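Local coordinates for protein predicted metal-dependent phosphohydrolase (Magnetospirillum magnetotacticum MS-1, PDB 3KH1) that probably removes phosphate from deoxynucleoside 5'-monophosphates in a metal-dependent reaction, as an HD-domain phosphohydrolase, at residues Phe53-Ala56 and Glu57-Asp60; Ala134-Ala137 and Asp138-Arg142; Met2-Phe5 and Pro6-Arg9. All coordinates share one frame; numbering follows the deposited sequence. Where two conformers were deposited one is given.

Contact 1: Phe53-Ala56 and Glu57-Asp60; sequences FLLA and EYAD
L55, A56 and E57 lie where the chain leaves helix 41-54 of the HD domain, in a 3-10 turn that spans A56 to Y58. L55, just before it, is the first residue to drop helical backbone angles, and two successive i to i+3 bonds then close the turn. Y58 N donates to L55 O (3.0 Å), standing 41° out of the carbonyl plane, and A59 N does the same to A56 O (3.0 Å), still further out of its plane. The methyl CB of A59 also rests on that oxygen, 3.4 Å from A56 O. The Y58 ring lies beside the turn, its CD2 3.4 Å from L55 O. Farther out, the methyl CD2 of L55 meets Y58 CE2 at 3.9 Å where the two side chains slant past each other. E57 takes the first torsion that wedges CG between its backbone N and its carbonyl carbon (chi1 74°). That carries CG over the centre of one face of the Y58 ring, 3.4 Å above the plane. The polar ends reach the second subunit: E57 OE2 forms a salt bridge with R9 of that chain, while its Q13 is hydrogen-bonded to both E57 OE1 and Y58 OH. One water ties E57 to the helix end, accepting from E57 N (2.9 Å) and donating to L54 O and to E57 OE1 (2.7 Å).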
loop_
_atom_site.group_PDB
_atom_site.type_symbol
_atom_site.label_atom_id
_atom_site.label_comp_id
_atom_site.label_asym_id
_atom_site.label_seq_id
_atom_site.Cartn_x
_atom_site.Cartn_y
_atom_site.Cartn_z
ATOM N N PHE A 53 6.137 7.245 -6.558
ATOM C CA PHE A 53 7.576 7.229 -6.542
ATOM C C PHE A 53 8.142 6.955 -7.928
ATOM O O PHE A 53 9.071 7.604 -8.368
ATOM C CB PHE A 53 8.087 6.196 -5.523
ATOM C CG PHE A 53 7.909 6.617 -4.109
ATOM C CD1 PHE A 53 8.623 7.696 -3.592
ATOM C CD2 PHE A 53 7.037 5.941 -3.296
ATOM C CE1 PHE A 53 8.448 8.072 -2.283
ATOM C CE2 PHE A 53 6.868 6.285 -1.943
ATOM C CZ PHE A 53 7.551 7.361 -1.429
ATOM N N LEU A 54 7.586 5.993 -8.645
ATOM C CA LEU A 54 8.094 5.621 -9.964
ATOM C C LEU A 54 7.961 6.737 -10.996
ATOM O O LEU A 54 8.817 6.894 -11.852
ATOM C CB LEU A 54 7.356 4.392 -10.488
ATOM C CG LEU A 54 7.570 3.064 -9.789
ATOM C CD1 LEU A 54 6.496 2.019 -10.173
ATOM C CD2 LEU A 54 8.979 2.491 -10.002
ATOM N N LEU A 55 6.879 7.495 -10.867
ATOM C CA LEU A 55 6.485 8.495 -11.874
ATOM C C LEU A 55 6.740 9.913 -11.381
ATOM O O LEU A 55 6.248 10.869 -11.965
ATOM C CB LEU A 55 5.010 8.286 -12.259
ATOM C CG LEU A 55 4.704 6.919 -12.913
ATOM C CD1 LEU A 55 3.226 6.799 -13.200
ATOM C CD2 LEU A 55 5.528 6.680 -14.216
ATOM N N ALA A 56 7.551 10.039 -10.336
ATOM C CA ALA A 56 7.833 11.332 -9.672
ATOM C C ALA A 56 8.317 12.386 -10.655
ATOM O O ALA A 56 8.033 13.563 -10.503
ATOM C CB ALA A 56 8.907 11.149 -8.560
ATOM N N GLU A 57 9.071 11.965 -11.664
ATOM C CA GLU A 57 9.696 12.945 -12.563
ATOM C C GLU A 57 8.666 13.733 -13.387
ATOM O O GLU A 57 8.973 14.793 -13.962
ATOM C CB GLU A 57 10.677 12.277 -13.524
ATOM C CG GLU A 57 10.006 11.472 -14.656
ATOM C CD GLU A 57 10.990 10.537 -15.326
ATOM O OE1 GLU A 57 11.228 9.469 -14.715
ATOM O OE2 GLU A 57 11.588 10.890 -16.370
ATOM N N TYR A 58 7.442 13.189 -13.461
ATOM C CA TYR A 58 6.356 13.815 -14.232
ATOM C C TYR A 58 5.545 14.846 -13.393
ATOM O O TYR A 58 4.670 15.495 -13.975
ATOM C CB TYR A 58 5.454 12.733 -14.879
ATOM C CG TYR A 58 6.274 11.766 -15.725
ATOM C CD1 TYR A 58 6.911 12.184 -16.908
ATOM C CD2 TYR A 58 6.494 10.462 -15.312
ATOM C CE1 TYR A 58 7.717 11.336 -17.645
ATOM C CE2 TYR A 58 7.324 9.604 -16.044
ATOM C CZ TYR A 58 7.903 10.042 -17.206
ATOM O OH TYR A 58 8.716 9.263 -17.957
ATOM N N ALA A 59 5.865 14.986 -12.092
ATOM C CA ALA A 59 5.208 15.923 -11.091
ATOM C C ALA A 59 5.790 17.314 -11.170
ATOM O O ALA A 59 6.977 17.481 -11.512
ATOM C CB ALA A 59 5.318 15.385 -9.612
ATOM N N ASP A 60 4.957 18.297 -10.849
ATOM C CA ASP A 60 5.430 19.676 -10.787
ATOM C C ASP A 60 6.492 19.768 -9.699
ATOM O O ASP A 60 6.479 18.991 -8.741
ATOM C CB ASP A 60 4.296 20.664 -10.498
ATOM C CG ASP A 60 3.359 20.836 -11.666
ATOM O OD1 ASP A 60 3.699 20.370 -12.782
ATOM O OD2 ASP A 60 2.291 21.466 -11.478
HETATM O O HOH W 1 10.125 9.291 -12.273
#

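Contact 2: Ala134-Ala137 and Asp138-Arg142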
loop_
_atom_site.group_PDB
_atom_site.type_symbol
_atom_site.label_atom_id
_atom_site.label_comp_id
_atom_site.label_asym_id
_atom_site.label_seq_id
_atom_site.Cartn_x
_atom_site.Cartn_y
_atom_site.Cartn_z
ATOM N N ALA A 134 -2.114 17.245 -3.993
ATOM C CA ALA A 134 -3.392 16.601 -4.234
ATOM C C ALA A 134 -3.646 16.395 -5.723
ATOM O O ALA A 134 -4.225 15.375 -6.092
ATOM C CB ALA A 134 -4.550 17.402 -3.566
ATOM N N ARG A 135 -3.244 17.335 -6.571
ATOM C CA ARG A 135 -3.426 17.186 -7.991
ATOM C C ARG A 135 -2.599 16.037 -8.557
ATOM O O ARG A 135 -3.079 15.273 -9.402
ATOM C CB ARG A 135 -3.140 18.466 -8.782
ATOM C CG ARG A 135 -4.239 19.505 -8.628
ATOM C CD ARG A 135 -4.019 20.729 -9.479
ATOM N NE ARG A 135 -3.285 21.707 -8.728
ATOM C CZ ARG A 135 -2.008 22.022 -8.888
ATOM N NH1 ARG A 135 -1.225 21.394 -9.780
ATOM N NH2 ARG A 135 -1.498 22.970 -8.103
ATOM N N PHE A 136 -1.365 15.884 -8.083
ATOM C CA PHE A 136 -0.535 14.780 -8.578
ATOM C C PHE A 136 -1.082 13.445 -8.049
ATOM O O PHE A 136 -1.205 12.499 -8.783
ATOM C CB PHE A 136 0.932 14.999 -8.231
ATOM C CG PHE A 136 1.848 14.059 -8.936
ATOM C CD1 PHE A 136 1.974 14.086 -10.319
ATOM C CD2 PHE A 136 2.611 13.129 -8.215
ATOM C CE1 PHE A 136 2.795 13.191 -10.941
ATOM C CE2 PHE A 136 3.466 12.225 -8.863
ATOM C CZ PHE A 136 3.555 12.278 -10.204
ATOM N N ALA A 137 -1.467 13.418 -6.768
ATOM C CA ALA A 137 -2.090 12.220 -6.189
ATOM C C ALA A 137 -3.338 11.808 -6.973
ATOM O O ALA A 137 -3.515 10.633 -7.352
ATOM C CB ALA A 137 -2.471 12.496 -4.726
ATOM N N ASP A 138 -4.217 12.772 -7.245
ATOM C CA ASP A 138 -5.464 12.495 -7.941
ATOM C C ASP A 138 -5.199 12.028 -9.385
ATOM O O ASP A 138 -5.869 11.123 -9.887
ATOM C CB ASP A 138 -6.356 13.738 -7.952
ATOM C CG ASP A 138 -7.752 13.460 -8.478
ATOM O OD1 ASP A 138 -8.485 12.679 -7.828
ATOM O OD2 ASP A 138 -8.115 14.072 -9.514
ATOM N N ALA A 139 -4.203 12.621 -10.043
ATOM C CA ALA A 139 -3.871 12.223 -11.414
ATOM C C ALA A 139 -3.437 10.758 -11.462
ATOM O O ALA A 139 -3.866 9.998 -12.342
ATOM C CB ALA A 139 -2.762 13.155 -11.910
ATOM N N LEU A 140 -2.634 10.337 -10.495
ATOM C CA LEU A 140 -2.171 8.965 -10.468
ATOM C C LEU A 140 -3.307 8.021 -10.190
ATOM O O LEU A 140 -3.457 6.948 -10.785
ATOM C CB LEU A 140 -1.113 8.774 -9.419
ATOM C CG LEU A 140 0.164 9.551 -9.641
ATOM C CD1 LEU A 140 0.995 9.557 -8.348
ATOM C CD2 LEU A 140 0.936 8.934 -10.792
ATOM N N ASP A 141 -4.172 8.405 -9.276
ATOM C CA ASP A 141 -5.331 7.611 -8.913
ATOM C C ASP A 141 -6.311 7.440 -10.069
ATOM O O ASP A 141 -6.965 6.398 -10.198
ATOM C CB ASP A 141 -6.065 8.212 -7.738
ATOM C CG ASP A 141 -7.102 7.293 -7.212
ATOM O OD1 ASP A 141 -6.711 6.211 -6.725
ATOM O OD2 ASP A 141 -8.261 7.683 -7.250
ATOM N N ARG A 142 -6.413 8.464 -10.918
ATOM C CA ARG A 142 -7.298 8.401 -12.073
ATOM C C ARG A 142 -6.654 7.669 -13.241
ATOM O O ARG A 142 -7.337 7.085 -14.096
ATOM C CB ARG A 142 -7.687 9.816 -12.501
ATOM C CG ARG A 142 -8.580 10.541 -11.504
ATOM C CD ARG A 142 -10.017 10.378 -11.804
ATOM N NE ARG A 142 -10.522 9.018 -11.981
ATOM C CZ ARG A 142 -10.922 8.178 -11.009
ATOM N NH1 ARG A 142 -10.945 8.547 -9.719
ATOM N NH2 ARG A 142 -11.392 6.968 -11.333
#
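The F136 ring carries L140 over one face: CG of L140 sits 4.3 Å above the ring plane, offset toward the rim. The leucine's CD1 makes the nearest side-chain approach, 3.7 Å from CE2 of F136, with the two side chains set at a slant. F136 holds CG anti to its backbone N (chi1 -169°), which turns the ring back toward the 138-142 segment although its CB starts off in the other direction. Outside the segments the ring also packs on I65 and V68 of helix 65-74, while L140 leans on I48 and A52 of helix 41-54. The carboxylate of D138, the next flat group, is held by a salt bridge from R173. All this sits on a buried part of helix 132-151 of the HD domain, where the pairing of F136 with L140 is a plain i to i+4 step, one turn of alpha helix. The backbone keeps the same spacing in a regular ladder of four bonds, from D138 N to A134 O (2.8 Å) through to D141 N to A137 O (3.0 Å). L140 CG also rests 3.4 Å from F136 O, so the leucine's branch point packs against the carbonyl that its own N-H uses. On the polar side D141 OD1 is hydrogen-bonded to H44 NE2 of helix 41-54 and the side chain packs on H75 just after helix 65-74; the three probably belong to the H...HD...D metal-binding set of the family, though the bound calcium, about 10 Å from the D141 side chain, is too far to be held by it.

Contact 3: Met2-Phe5 and Pro6-Arg9; sequences MIPF and PESR
A short 3-10 turn running into helix 8-19 brings P4 and F5 onto E7 and S8, close to the N-terminus. Two consecutive i to i+3 bonds define it. E7 N donates to P4 O at 2.9 Å, and S8 N donates to F5 O at 3.1 Å, standing 54° out of the carbonyl plane. F5 O takes a second donor as well, since S8 OG gives its proton to this oxygen at 2.7 Å. That hydroxyl comes in only 19° from the carbonyl plane, so the two donors of S8 meet the same oxygen along different directions. The serine can do this because its OG sits beside its own backbone N, opposite the carbonyl carbon (chi1 -65°), and so folds back over the turn. Such a serine, bonded through its hydroxyl to a carbonyl three residues earlier, is a familiar feature of helices, and here it ties the first residue of helix 8-19 back to the 3-10 turn before it. P6 fits the same motif: its nitrogen has no hydrogen to give, which costs little at the start of a helix, where the leading residues have no earlier carbonyl to reach. Its CD packs against CB of P4 at 3.8 Å and against CB of F5 at 3.6 Å. E7 collects the other apolar touches. CG2 of I3 lies 3.7 Å from its CB, the two side chains crossing at about a right angle, whereas P4 runs alongside it with CD 4.0 Å from E7 CG. Beyond that methylene the glutamate chain bends, and E7 OE1 forms a salt bridge with R180 of the second subunit. R9, in the first turn of the helix, pairs through NH1 with D114 of its own chain.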
loop_
_atom_site.group_PDB
_atom_site.type_symbol
_atom_site.label_atom_id
_atom_site.label_comp_id
_atom_site.label_asym_id
_atom_site.label_seq_id
_atom_site.Cartn_x
_atom_site.Cartn_y
_atom_site.Cartn_z
HETATM N N MSE A 2 -4.541 -3.350 30.936
HETATM C CA MSE A 2 -4.250 -2.028 31.584
HETATM C C MSE A 2 -2.986 -1.378 30.956
HETATM O O MSE A 2 -1.853 -1.854 31.138
HETATM C CB MSE A 2 -4.167 -2.159 33.129
HETATM C CG MSE A 2 -5.561 -2.157 33.855
HETATM SE SE MSE A 2 -5.618 -2.752 35.763
HETATM C CE MSE A 2 -4.011 -3.876 35.710
ATOM N N ILE A 3 -3.243 -0.289 30.212
ATOM C CA ILE A 3 -2.333 0.489 29.475
ATOM C C ILE A 3 -2.069 1.706 30.352
ATOM O O ILE A 3 -2.978 2.519 30.579
ATOM C CB ILE A 3 -2.990 0.887 28.125
ATOM C CG1 ILE A 3 -3.435 -0.368 27.351
ATOM C CG2 ILE A 3 -2.045 1.734 27.267
ATOM C CD1 ILE A 3 -4.153 -0.070 26.025
ATOM N N PRO A 4 -0.851 1.820 30.879
ATOM C CA PRO A 4 -0.591 2.975 31.721
ATOM C C PRO A 4 -0.770 4.268 30.970
ATOM O O PRO A 4 -0.681 4.293 29.711
ATOM C CB PRO A 4 0.883 2.789 32.145
ATOM C CG PRO A 4 1.116 1.307 31.963
ATOM C CD PRO A 4 0.327 0.931 30.790
ATOM N N PHE A 5 -1.000 5.346 31.707
ATOM C CA PHE A 5 -1.255 6.614 31.039
ATOM C C PHE A 5 -0.162 7.033 30.041
ATOM O O PHE A 5 -0.513 7.453 28.941
ATOM C CB PHE A 5 -1.542 7.685 32.113
ATOM C CG PHE A 5 -1.737 9.054 31.552
ATOM C CD1 PHE A 5 -2.757 9.323 30.672
ATOM C CD2 PHE A 5 -0.895 10.080 31.906
ATOM C CE1 PHE A 5 -2.901 10.605 30.117
ATOM C CE2 PHE A 5 -1.067 11.356 31.395
ATOM C CZ PHE A 5 -2.072 11.612 30.503
ATOM N N PRO A 6 1.151 6.864 30.359
ATOM C CA PRO A 6 2.169 7.256 29.384
ATOM C C PRO A 6 2.199 6.455 28.102
ATOM O O PRO A 6 2.813 6.886 27.141
ATOM C CB PRO A 6 3.489 7.008 30.130
ATOM C CG PRO A 6 3.145 7.088 31.524
ATOM C CD PRO A 6 1.775 6.465 31.639
ATOM N N GLU A 7 1.555 5.287 28.080
ATOM C CA GLU A 7 1.499 4.452 26.902
ATOM C C GLU A 7 0.303 4.766 25.994
ATOM O O GLU A 7 0.077 4.060 25.008
ATOM C CB GLU A 7 1.465 3.005 27.349
ATOM C CG GLU A 7 2.744 2.505 27.962
ATOM C CD GLU A 7 3.858 2.281 26.967
ATOM O OE1 GLU A 7 3.589 1.996 25.762
ATOM O OE2 GLU A 7 5.016 2.403 27.441
ATOM N N SER A 8 -0.465 5.810 26.335
ATOM C CA SER A 8 -1.726 6.107 25.651
ATOM C C SER A 8 -1.525 6.442 24.185
ATOM O O SER A 8 -2.276 5.979 23.344
ATOM C CB SER A 8 -2.434 7.287 26.320
ATOM O OG SER A 8 -2.829 6.953 27.635
ATOM N N ARG A 9 -0.518 7.247 23.898
ATOM C CA ARG A 9 -0.337 7.692 22.515
ATOM C C ARG A 9 -0.035 6.505 21.602
ATOM O O ARG A 9 -0.651 6.354 20.548
ATOM C CB ARG A 9 0.784 8.743 22.465
ATOM C CG ARG A 9 1.172 9.153 21.039
ATOM C CD ARG A 9 2.198 10.275 21.078
ATOM N NE ARG A 9 2.569 10.660 19.727
ATOM C CZ ARG A 9 1.858 11.486 18.955
ATOM N NH1 ARG A 9 0.774 12.092 19.401
ATOM N NH2 ARG A 9 2.243 11.738 17.715
#

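Contacts 1 and 2 are neighbours in the HD-domain helical bundle, their centres about 11 Å apart. The turn after helix 41-54 lies on helix 132-151: L55 O is 3.5 Å from F136 CZ, A59 CB is 3.6 Å from F136 CE1, and L55 CD1 is 3.9 Å from L140 CD2. Contact 3 is remote within the chain, its centre about 41 Å from that of contact 1 and 38 Å from that of contact 2. The dimer bridges the gap to contact 1, since R9 of one subunit pairs with E57 of the other. Of the three, contact 2 carries D141 of the probable metal site, next in sequence to L140; the calcium ion is not ligated by it.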